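Long-range contact in mandelate racemase/muconate lactonizing protein (Thermobispora bispora, PDB 3VC5), which probably catalyses the magnesium-dependent dehydration of D-glucarate to 5-dehydro-4-deoxy-D-glucarate, as a member of the enolase superfamily: residues A[300-314]-A[324-338]. Numbering follows the deposited sequence.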
loop_
_atom_site.group_PDB
_atom_site.type_symbol
_atom_site.label_atom_id
_atom_site.label_comp_id
_atom_site.label_asym_id
_atom_site.label_seq_id
_atom_site.Cartn_x
_atom_site.Cartn_y
_atom_site.Cartn_z
ATOM N N VAL A 300 5.073 15.407 4.931
ATOM C CA VAL A 300 3.978 15.943 4.147
ATOM C C VAL A 300 3.666 17.387 4.592
ATOM O O VAL A 300 3.357 18.258 3.782
ATOM C CB VAL A 300 2.746 14.999 4.232
ATOM C CG1 VAL A 300 1.438 15.743 3.833
ATOM C CG2 VAL A 300 3.003 13.728 3.375
ATOM N N GLU A 301 3.764 17.641 5.887
ATOM C CA GLU A 301 3.472 18.963 6.416
ATOM C C GLU A 301 4.526 19.990 6.020
ATOM O O GLU A 301 4.172 21.068 5.547
ATOM C CB GLU A 301 3.402 18.875 7.923
ATOM C CG GLU A 301 2.843 20.035 8.626
ATOM C CD GLU A 301 2.625 19.645 10.065
ATOM O OE1 GLU A 301 1.455 19.539 10.494
ATOM O OE2 GLU A 301 3.641 19.367 10.738
ATOM N N ARG A 302 5.812 19.657 6.172
ATOM C CA ARG A 302 6.884 20.649 5.901
ATOM C C ARG A 302 7.388 20.665 4.460
ATOM O O ARG A 302 7.982 21.663 3.994
ATOM C CB ARG A 302 8.089 20.388 6.806
ATOM C CG ARG A 302 7.857 20.611 8.293
ATOM C CD ARG A 302 7.522 22.077 8.635
ATOM N NE ARG A 302 8.493 23.052 8.100
ATOM C CZ ARG A 302 9.677 23.340 8.648
ATOM N NH1 ARG A 302 10.086 22.721 9.762
ATOM N NH2 ARG A 302 10.470 24.271 8.082
ATOM N N ARG A 303 7.186 19.558 3.762
ATOM C CA ARG A 303 7.672 19.397 2.385
ATOM C C ARG A 303 9.194 19.586 2.258
ATOM O O ARG A 303 9.674 20.442 1.514
ATOM C CB ARG A 303 6.889 20.294 1.418
ATOM C CG ARG A 303 5.390 19.948 1.348
ATOM C CD ARG A 303 5.151 18.734 0.427
ATOM N NE ARG A 303 3.811 18.131 0.524
ATOM C CZ ARG A 303 3.362 17.216 -0.338
ATOM N NH1 ARG A 303 4.143 16.839 -1.351
ATOM N NH2 ARG A 303 2.143 16.681 -0.208
ATOM N N PRO A 304 9.965 18.754 2.972
ATOM C CA PRO A 304 11.422 18.765 2.797
ATOM C C PRO A 304 11.825 18.169 1.441
ATOM O O PRO A 304 12.949 18.373 0.988
ATOM C CB PRO A 304 11.906 17.837 3.913
ATOM C CG PRO A 304 10.755 16.869 4.123
ATOM C CD PRO A 304 9.513 17.709 3.918
ATOM N N ILE A 305 10.934 17.405 0.821
ATOM C CA ILE A 305 11.314 16.679 -0.403
ATOM C C ILE A 305 10.216 16.675 -1.442
ATOM O O ILE A 305 9.027 16.755 -1.124
ATOM C CB ILE A 305 11.707 15.226 -0.133
ATOM C CG1 ILE A 305 10.484 14.456 0.391
ATOM C CG2 ILE A 305 12.950 15.162 0.791
ATOM C CD1 ILE A 305 10.711 12.965 0.671
ATOM N N GLY A 306 10.646 16.555 -2.698
ATOM C CA GLY A 306 9.771 16.252 -3.787
ATOM C C GLY A 306 9.969 14.811 -4.238
ATOM O O GLY A 306 9.129 14.286 -4.983
ATOM N N VAL A 307 11.076 14.176 -3.817
ATOM C CA VAL A 307 11.427 12.812 -4.242
ATOM C C VAL A 307 11.900 11.997 -3.032
ATOM O O VAL A 307 12.812 12.424 -2.313
ATOM C CB VAL A 307 12.555 12.818 -5.296
ATOM C CG1 VAL A 307 12.869 11.392 -5.739
ATOM C CG2 VAL A 307 12.171 13.686 -6.502
ATOM N N LEU A 308 11.280 10.838 -2.803
ATOM C CA LEU A 308 11.734 9.899 -1.770
ATOM C C LEU A 308 12.528 8.776 -2.465
ATOM O O LEU A 308 12.026 8.188 -3.430
ATOM C CB LEU A 308 10.547 9.251 -1.037
ATOM C CG LEU A 308 10.940 8.223 0.023
ATOM C CD1 LEU A 308 11.786 8.900 1.126
ATOM C CD2 LEU A 308 9.675 7.572 0.606
ATOM N N LEU A 309 13.729 8.467 -1.974
ATOM C CA LEU A 309 14.435 7.255 -2.427
ATOM C C LEU A 309 13.942 6.153 -1.497
ATOM O O LEU A 309 14.269 6.138 -0.309
ATOM C CB LEU A 309 15.958 7.405 -2.303
ATOM C CG LEU A 309 16.659 8.115 -3.476
ATOM C CD1 LEU A 309 16.315 9.618 -3.547
ATOM C CD2 LEU A 309 18.164 7.922 -3.393
ATOM N N ILE A 310 13.111 5.269 -2.021
ATOM C CA ILE A 310 12.647 4.112 -1.263
ATOM C C ILE A 310 13.810 3.097 -1.204
ATOM O O ILE A 310 14.769 3.153 -2.002
ATOM C CB ILE A 310 11.418 3.501 -1.975
ATOM C CG1 ILE A 310 10.605 2.604 -1.045
ATOM C CG2 ILE A 310 11.833 2.686 -3.202
ATOM C CD1 ILE A 310 9.955 3.396 0.096
ATOM N N ASP A 311 13.729 2.161 -0.268
ATOM C CA ASP A 311 14.773 1.147 -0.137
ATOM C C ASP A 311 14.182 0.011 0.668
ATOM O O ASP A 311 13.904 0.186 1.869
ATOM C CB ASP A 311 16.045 1.720 0.521
ATOM C CG ASP A 311 17.161 0.693 0.627
ATOM O OD1 ASP A 311 16.838 -0.535 0.707
ATOM O OD2 ASP A 311 18.349 1.096 0.731
ATOM N N HIS A 312 13.900 -1.105 0.007
ATOM C CA HIS A 312 13.201 -2.209 0.690
ATOM C C HIS A 312 14.004 -2.760 1.842
ATOM O O HIS A 312 13.435 -3.445 2.721
ATOM C CB HIS A 312 12.815 -3.321 -0.285
ATOM C CG HIS A 312 13.950 -4.221 -0.691
ATOM N ND1 HIS A 312 14.689 -4.007 -1.833
ATOM C CD2 HIS A 312 14.454 -5.350 -0.116
ATOM C CE1 HIS A 312 15.604 -4.956 -1.949
ATOM N NE2 HIS A 312 15.452 -5.816 -0.948
ATOM N N HIS A 313 15.326 -2.508 1.853
ATOM C CA HIS A 313 16.162 -3.081 2.919
ATOM C C HIS A 313 15.912 -2.424 4.265
ATOM O O HIS A 313 16.256 -2.997 5.300
ATOM C CB HIS A 313 17.659 -2.971 2.583
ATOM C CG HIS A 313 18.042 -3.642 1.297
ATOM N ND1 HIS A 313 18.044 -2.970 0.102
ATOM C CD2 HIS A 313 18.491 -4.897 1.032
ATOM C CE1 HIS A 313 18.454 -3.798 -0.865
ATOM N NE2 HIS A 313 18.704 -4.981 -0.321
ATOM N N TYR A 314 15.351 -1.214 4.272
ATOM C CA TYR A 314 15.007 -0.626 5.588
ATOM C C TYR A 314 13.575 -0.109 5.658
ATOM O O TYR A 314 13.155 0.321 6.739
ATOM C CB TYR A 314 16.040 0.443 6.058
ATOM C CG TYR A 314 16.196 1.650 5.144
ATOM C CD1 TYR A 314 15.304 2.714 5.204
ATOM C CD2 TYR A 314 17.246 1.731 4.221
ATOM C CE1 TYR A 314 15.471 3.848 4.409
ATOM C CE2 TYR A 314 17.423 2.851 3.433
ATOM C CZ TYR A 314 16.504 3.881 3.487
ATOM O OH TYR A 314 16.692 4.983 2.674
ATOM N N ILE A 324 4.200 2.070 0.489
ATOM C CA ILE A 324 4.774 3.427 0.613
ATOM C C ILE A 324 4.817 4.177 -0.707
ATOM O O ILE A 324 4.595 5.395 -0.745
ATOM C CB ILE A 324 6.119 3.408 1.366
ATOM C CG1 ILE A 324 5.928 2.816 2.766
ATOM C CG2 ILE A 324 6.771 4.809 1.390
ATOM C CD1 ILE A 324 4.952 3.572 3.661
ATOM N N ALA A 325 5.115 3.479 -1.805
ATOM C CA ALA A 325 5.090 4.127 -3.101
ATOM C C ALA A 325 3.688 4.697 -3.374
ATOM O O ALA A 325 3.556 5.827 -3.878
ATOM C CB ALA A 325 5.509 3.139 -4.232
ATOM N N THR A 326 2.640 3.938 -3.078
ATOM C CA THR A 326 1.262 4.433 -3.290
ATOM C C THR A 326 1.020 5.688 -2.440
ATOM O O THR A 326 0.402 6.682 -2.902
ATOM C CB THR A 326 0.215 3.328 -2.891
ATOM O OG1 THR A 326 0.330 2.262 -3.828
ATOM C CG2 THR A 326 -1.244 3.886 -2.889
ATOM N N LEU A 327 1.541 5.652 -1.215
ATOM C CA LEU A 327 1.316 6.756 -0.278
ATOM C C LEU A 327 2.001 7.998 -0.856
ATOM O O LEU A 327 1.388 9.064 -0.989
ATOM C CB LEU A 327 1.882 6.411 1.096
ATOM C CG LEU A 327 1.765 7.440 2.218
ATOM C CD1 LEU A 327 1.924 6.712 3.545
ATOM C CD2 LEU A 327 2.810 8.586 2.052
ATOM N N CYS A 328 3.252 7.840 -1.277
ATOM C CA CYS A 328 3.981 8.979 -1.836
ATOM C C CYS A 328 3.281 9.558 -3.062
ATOM O O CYS A 328 3.079 10.773 -3.150
ATOM C CB CYS A 328 5.436 8.600 -2.168
ATOM S SG CYS A 328 6.446 8.412 -0.671
ATOM N N ALA A 329 2.917 8.702 -4.015
ATOM C CA ALA A 329 2.249 9.167 -5.230
ATOM C C ALA A 329 1.004 9.993 -4.893
ATOM O O ALA A 329 0.755 11.037 -5.515
ATOM C CB ALA A 329 1.895 7.989 -6.153
ATOM N N THR A 330 0.231 9.517 -3.922
ATOM C CA THR A 330 -0.984 10.210 -3.450
ATOM C C THR A 330 -0.697 11.653 -3.027
ATOM O O THR A 330 -1.489 12.564 -3.299
ATOM C CB THR A 330 -1.676 9.415 -2.298
ATOM O OG1 THR A 330 -2.007 8.096 -2.761
ATOM C CG2 THR A 330 -2.954 10.139 -1.798
ATOM N N PHE A 331 0.440 11.853 -2.373
ATOM C CA PHE A 331 0.819 13.169 -1.865
ATOM C C PHE A 331 1.716 13.939 -2.796
ATOM O O PHE A 331 2.191 15.010 -2.447
ATOM C CB PHE A 331 1.439 13.039 -0.465
ATOM C CG PHE A 331 0.445 12.667 0.587
ATOM C CD1 PHE A 331 -0.214 13.647 1.327
ATOM C CD2 PHE A 331 0.128 11.339 0.823
ATOM C CE1 PHE A 331 -1.139 13.297 2.294
ATOM C CE2 PHE A 331 -0.796 10.990 1.789
ATOM C CZ PHE A 331 -1.447 11.967 2.527
ATOM N N GLY A 332 1.931 13.408 -3.997
ATOM C CA GLY A 332 2.736 14.113 -5.006
ATOM C C GLY A 332 4.241 13.983 -4.809
ATOM O O GLY A 332 5.020 14.741 -5.403
ATOM N N ILE A 333 4.666 13.039 -3.975
ATOM C CA ILE A 333 6.090 12.803 -3.766
ATOM C C ILE A 333 6.483 11.698 -4.729
ATOM O O ILE A 333 5.895 10.620 -4.715
ATOM C CB ILE A 333 6.378 12.357 -2.313
ATOM C CG1 ILE A 333 6.037 13.510 -1.351
ATOM C CG2 ILE A 333 7.843 11.907 -2.135
ATOM C CD1 ILE A 333 5.968 13.124 0.095
ATOM N N GLU A 334 7.434 11.980 -5.592
ATOM C CA GLU A 334 7.869 10.959 -6.570
ATOM C C GLU A 334 8.863 9.984 -5.952
ATOM O O GLU A 334 9.393 10.253 -4.886
ATOM C CB GLU A 334 8.423 11.627 -7.816
ATOM C CG GLU A 334 7.343 12.366 -8.536
ATOM C CD GLU A 334 7.866 13.257 -9.605
ATOM O OE1 GLU A 334 9.080 13.187 -9.921
ATOM O OE2 GLU A 334 7.044 14.031 -10.132
ATOM N N LEU A 335 9.098 8.851 -6.620
ATOM C CA LEU A 335 9.974 7.826 -6.067
ATOM C C LEU A 335 11.184 7.543 -6.893
ATOM O O LEU A 335 11.100 7.418 -8.136
ATOM C CB LEU A 335 9.232 6.508 -5.859
ATOM C CG LEU A 335 9.061 6.059 -4.391
ATOM C CD1 LEU A 335 8.203 6.985 -3.607
ATOM C CD2 LEU A 335 8.490 4.642 -4.307
ATOM N N SER A 336 12.307 7.434 -6.190
ATOM C CA SER A 336 13.509 6.857 -6.753
ATOM C C SER A 336 13.892 5.695 -5.823
ATOM O O SER A 336 13.051 5.228 -5.041
ATOM C CB SER A 336 14.613 7.920 -6.813
ATOM O OG SER A 336 15.784 7.419 -7.430
ATOM N N MET A 337 15.138 5.225 -5.888
ATOM C CA MET A 337 15.518 4.103 -5.028
ATOM C C MET A 337 16.959 4.267 -4.596
ATOM O O MET A 337 17.834 4.463 -5.427
ATOM C CB MET A 337 15.379 2.770 -5.789
ATOM C CG MET A 337 15.547 1.527 -4.895
ATOM S SD MET A 337 15.281 -0.056 -5.736
ATOM C CE MET A 337 13.523 0.052 -6.119
ATOM N N HIS A 338 17.190 4.155 -3.293
ATOM C CA HIS A 338 18.505 4.226 -2.674
ATOM C C HIS A 338 19.163 2.840 -2.710
ATOM O O HIS A 338 18.483 1.790 -2.578
ATOM C CB HIS A 338 18.348 4.729 -1.221
ATOM C CG HIS A 338 19.549 4.485 -0.348
ATOM N ND1 HIS A 338 19.713 3.331 0.411
ATOM C CD2 HIS A 338 20.644 5.255 -0.111
ATOM C CE1 HIS A 338 20.860 3.410 1.079
ATOM N NE2 HIS A 338 21.449 4.566 0.766
#
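Strands 307-310 and 334-337 run parallel as neighbours in the barrel sheet, joined by a ladder of five backbone hydrogen bonds from E334 N to G306 O through to H338 N on I310 O, while helix 318-330 between them returns antiparallel in a beta-alpha-beta crossover. The helix packs on the face bearing L308 and I310: L308 CD2 lies 3.6 Å from C328 SG, and I310 CD1 meets I324 CG2 at 3.7 Å. I310 CG1 stands opposite the backbone N (chi1 -161°), which carries CD1 out to the helix. L335 CD2 fills in against I310 CB. At the N-terminal end of the strands, R303 grips the single carbonyl oxygen F331 O end-on with two nitrogens, NH1 at 2.9 Å and NH2 at 2.8 Å, the oxygen lying in the guanidinium plane just where the helix ends in a Schellman motif at G332. Beside it, V300 CG2 sits over the face of the F331 ring in a CH-pi contact, and F331 stacks on F331 of the second subunit. The C-terminal end illustrates a general rule of beta/alpha barrels, that catalytic residues gather where the strands end: D311, just after one strand, positions H338, just after its neighbour. H338 ND1 donates to the anti lone pair of D311 OD2 at 2.6 Å, nearly straight (164°) and in the imidazole plane. D311 OD1 meanwhile accepts from both H313 N, a capping bond, and H313 ND1. Y314 and H338 form an offset edge-to-face pair, planes 63° apart, with H338 ND1 near the edge of the Y314 ring. With an alanine at D311, H338 ND1 and H313 ND1 would probably both lose their carboxylate mate, and the H338 imidazole would be freer to turn. The ND1 bond thus fixes the ring's rotation beside the magnesium ligand N287, consistent with the predicted role of H338 as proton acceptor.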